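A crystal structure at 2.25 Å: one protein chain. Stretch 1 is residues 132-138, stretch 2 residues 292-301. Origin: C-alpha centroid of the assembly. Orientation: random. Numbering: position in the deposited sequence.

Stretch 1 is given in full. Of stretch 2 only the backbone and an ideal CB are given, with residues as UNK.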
# COMPACT_ATOMS: atom_id res chain seq x y z
N GLY A 132 2.85 3.83 -16.98
CA GLY A 132 4.02 4.70 -17.09
C GLY A 132 3.79 5.91 -16.21
O GLY A 132 4.72 6.46 -15.61
N TYR A 133 2.53 6.32 -16.12
CA TYR A 133 2.18 7.45 -15.29
C TYR A 133 2.41 7.09 -13.82
O TYR A 133 2.95 7.88 -13.05
CB TYR A 133 0.72 7.84 -15.50
CG TYR A 133 0.31 8.99 -14.63
CD1 TYR A 133 0.76 10.28 -14.89
CD2 TYR A 133 -0.48 8.78 -13.50
CE1 TYR A 133 0.44 11.34 -14.05
CE2 TYR A 133 -0.80 9.83 -12.65
CZ TYR A 133 -0.34 11.11 -12.93
OH TYR A 133 -0.64 12.15 -12.08
N LEU A 134 1.98 5.89 -13.44
CA LEU A 134 2.15 5.40 -12.07
C LEU A 134 3.63 5.37 -11.71
O LEU A 134 4.00 5.69 -10.59
CB LEU A 134 1.54 4.00 -11.92
CG LEU A 134 0.01 3.93 -11.84
CD1 LEU A 134 -0.41 2.47 -11.80
CD2 LEU A 134 -0.50 4.68 -10.59
N ALA A 135 4.47 5.00 -12.69
CA ALA A 135 5.91 4.93 -12.48
C ALA A 135 6.58 6.24 -12.03
O ALA A 135 7.65 6.23 -11.42
CB ALA A 135 6.60 4.39 -13.73
N GLN A 136 5.96 7.38 -12.33
CA GLN A 136 6.55 8.64 -11.91
C GLN A 136 5.95 9.18 -10.64
O GLN A 136 6.25 10.30 -10.22
CB GLN A 136 6.42 9.70 -13.00
CG GLN A 136 5.31 9.51 -13.98
CD GLN A 136 5.23 10.65 -14.96
OE1 GLN A 136 4.85 11.77 -14.60
NE2 GLN A 136 5.59 10.39 -16.21
N ARG A 137 5.11 8.37 -10.01
CA ARG A 137 4.46 8.80 -8.80
C ARG A 137 4.65 7.83 -7.64
O ARG A 137 4.68 8.23 -6.48
CB ARG A 137 2.99 9.04 -9.10
CG ARG A 137 2.79 10.04 -10.24
CD ARG A 137 1.46 10.71 -10.12
NE ARG A 137 1.19 10.96 -8.70
CZ ARG A 137 0.03 11.38 -8.21
NH1 ARG A 137 -1.01 11.61 -9.02
NH2 ARG A 137 -0.10 11.55 -6.90
N VAL A 138 4.81 6.55 -7.95
CA VAL A 138 5.00 5.55 -6.90
C VAL A 138 6.30 5.83 -6.15
O VAL A 138 7.33 6.18 -6.74
CB VAL A 138 5.01 4.12 -7.48
CG1 VAL A 138 6.30 3.87 -8.27
CG2 VAL A 138 4.89 3.11 -6.36
N UNK A 292 -1.71 16.01 0.92
CA UNK A 292 -2.25 15.92 -0.42
C UNK A 292 -1.71 14.73 -1.22
O UNK A 292 -2.41 14.17 -2.06
CB UNK A 292 -1.95 17.22 -1.17
N UNK A 293 -0.46 14.36 -0.96
CA UNK A 293 0.16 13.23 -1.65
C UNK A 293 -0.49 11.91 -1.22
O UNK A 293 -0.45 10.92 -1.95
CB UNK A 293 1.66 13.20 -1.37
N UNK A 294 -1.08 11.91 -0.03
CA UNK A 294 -1.77 10.73 0.49
C UNK A 294 -3.14 10.61 -0.19
O UNK A 294 -3.58 9.51 -0.52
CB UNK A 294 -1.92 10.81 2.01
N UNK A 295 -3.81 11.74 -0.39
CA UNK A 295 -5.11 11.78 -1.05
C UNK A 295 -4.89 11.25 -2.46
O UNK A 295 -5.72 10.52 -3.01
CB UNK A 295 -5.71 13.19 -1.06
N UNK A 296 -3.76 11.64 -3.04
CA UNK A 296 -3.40 11.23 -4.38
C UNK A 296 -3.15 9.73 -4.48
O UNK A 296 -3.66 9.08 -5.40
CB UNK A 296 -2.16 12.00 -4.84
N UNK A 297 -2.37 9.18 -3.55
CA UNK A 297 -2.04 7.76 -3.54
C UNK A 297 -3.31 6.92 -3.46
O UNK A 297 -3.41 5.86 -4.08
CB UNK A 297 -1.11 7.43 -2.37
N UNK A 298 -4.27 7.40 -2.69
CA UNK A 298 -5.54 6.71 -2.51
C UNK A 298 -6.32 6.66 -3.82
O UNK A 298 -6.90 5.64 -4.17
CB UNK A 298 -6.37 7.40 -1.42
N UNK A 299 -6.33 7.77 -4.54
CA UNK A 299 -7.06 7.84 -5.79
C UNK A 299 -6.45 6.91 -6.83
O UNK A 299 -7.16 6.22 -7.55
CB UNK A 299 -7.08 9.28 -6.31
N UNK A 300 -5.12 6.89 -6.90
CA UNK A 300 -4.44 6.04 -7.87
C UNK A 300 -4.56 4.56 -7.48
O UNK A 300 -4.61 3.69 -8.35
CB UNK A 300 -2.97 6.44 -7.99
N UNK A 301 -4.60 4.27 -6.19
CA UNK A 301 -4.74 2.89 -5.74
C UNK A 301 -6.13 2.40 -6.15
O UNK A 301 -6.32 1.26 -6.56
CB UNK A 301 -4.53 2.77 -4.23

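The backbone of stretch 2 is helical throughout, with phi/psi near -65/-40 and N-to-O hydrogen bonds four residues apart from 296 onward. Positions three or four apart therefore share a face, and the direction of each CA-to-CB bond separates those that can meet stretch 1 from those that cannot.

At 292 the ideal CB finds nothing of stretch 1 within 5.5 Å, so the contact sets no preference and a polar, helix-compatible residue would do. It is Gln 292, extended (chi1 and chi2 both t) and without contact.

Position 293 points sideways, and its CB is also out of range. A short side chain would leave stretch 1 untouched; a long one could reach the carbonyl O of Arg 137, an acceptor that favours a donor such as lysine, arginine or glutamine. The guanidinium of Arg 137 nearby would argue instead for an acid. The deposited residue is Arg 293. Its p chi2 turns the chain so that NH2 comes 2.8 Å from Arg 137 O, a separation whose geometry does not settle a hydrogen bond. The same side chain also brings like charges close, Arg 137 NH2 to Arg 293 NH1 at 4.0 Å, with Arg 137 NH2 over one face of the Arg 293 guanidinium.

Positions 294 and 295 have CB atoms out of reach of stretch 1, which leaves the choice free. They are Gln 294 and Arg 295, neither touching it.

Position 296 points toward stretch 1, and its ideal CB lies 2.9 Å from Arg 137 NH2, too close for comfort. Glycine would relieve this crowding; with a side chain present, an acid or an amide oxygen could suit the guanidinium. The residue is Gln 296, whose CB keeps that 2.9 Å approach to Arg 137 NH2, at the guanidinium edge. As modelled, the nearer amide atom is NE2: Gln 296 NE2 is 3.2 Å from Arg 137 NH2, two donors that do not bond.

The CB at 297 points sideways with nothing in range, so many residues fit. Arg 297 leads its end away and turns toward a partner at 301. Positions 298 and 299 are likewise unconstrained; Thr 298 and Met 299 make no contact.

Position 300 points toward stretch 1, with its ideal CB 4.0 Å from Leu 134 CD2. The Tyr 133 ring and the Arg 137 guanidinium, joined by a hydrogen bond from Arg 137 NH1 to Tyr 133 OH (3.1 Å), are the other parts of stretch 1 within reach. Leucine, isoleucine or methionine would suit this mixed surface. It is Leu 300, chi1 m and chi2 t. Its CB packs 4.0 Å from Leu 134 CD2, CD2 meets the edge of the Tyr 133 ring at CE2 (4.0 Å), and CD1 lies over one face of the Arg 137 guanidinium, 3.5 Å from CZ.

At 301 the CB points away, so any helix-compatible residue fits, and an acid one turn after Arg 297 could pair with it. It is Asp 301: Arg 297 NH1 to Asp 301 OD2, 3.3 Å, is a salt bridge whose hydrogen bond is weak.

Stretch 2 (292-301) QRQRQRTMLD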
# COMPACT_ATOMS: atom_id res chain seq x y z
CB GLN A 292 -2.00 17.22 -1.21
CG GLN A 292 -2.62 17.19 -2.61
CD GLN A 292 -2.36 18.44 -3.42
OE1 GLN A 292 -2.77 19.54 -3.04
NE2 GLN A 292 -1.67 18.28 -4.55
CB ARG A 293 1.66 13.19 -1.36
CG ARG A 293 2.42 12.09 -2.10
CD ARG A 293 2.45 12.35 -3.60
NE ARG A 293 3.44 11.50 -4.26
CZ ARG A 293 3.95 11.76 -5.46
NH1 ARG A 293 3.57 12.84 -6.12
NH2 ARG A 293 4.88 10.96 -5.97
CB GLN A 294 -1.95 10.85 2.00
CG GLN A 294 -0.65 10.86 2.79
CD GLN A 294 -0.85 11.20 4.26
OE1 GLN A 294 -1.36 12.27 4.61
NE2 GLN A 294 -0.46 10.28 5.14
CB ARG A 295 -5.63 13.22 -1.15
CG ARG A 295 -5.70 13.96 0.18
CD ARG A 295 -5.86 15.47 -0.03
NE ARG A 295 -5.86 16.21 1.23
CZ ARG A 295 -6.73 16.01 2.21
NH1 ARG A 295 -7.69 15.10 2.09
NH2 ARG A 295 -6.65 16.73 3.33
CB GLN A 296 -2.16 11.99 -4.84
CG GLN A 296 -2.41 13.47 -5.06
CD GLN A 296 -1.17 14.21 -5.52
OE1 GLN A 296 -0.26 14.48 -4.73
NE2 GLN A 296 -1.12 14.54 -6.80
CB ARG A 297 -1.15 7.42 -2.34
CG ARG A 297 -0.69 5.97 -2.30
CD ARG A 297 -0.68 5.41 -0.87
NE ARG A 297 -2.03 5.30 -0.31
CZ ARG A 297 -2.90 4.33 -0.58
NH1 ARG A 297 -2.57 3.34 -1.41
NH2 ARG A 297 -4.11 4.35 -0.03
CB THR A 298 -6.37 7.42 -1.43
OG1 THR A 298 -5.77 7.17 -0.16
CG2 THR A 298 -7.80 6.92 -1.43
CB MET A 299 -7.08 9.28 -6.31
CG MET A 299 -7.78 10.24 -5.37
SD MET A 299 -7.85 11.94 -5.98
CE MET A 299 -6.11 12.40 -5.94
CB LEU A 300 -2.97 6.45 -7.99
CG LEU A 300 -2.67 7.88 -8.48
CD1 LEU A 300 -1.18 8.15 -8.33
CD2 LEU A 300 -3.10 8.07 -9.94
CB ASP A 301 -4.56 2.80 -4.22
CG ASP A 301 -4.43 1.37 -3.74
OD1 ASP A 301 -3.99 0.50 -4.53
OD2 ASP A 301 -4.76 1.12 -2.57
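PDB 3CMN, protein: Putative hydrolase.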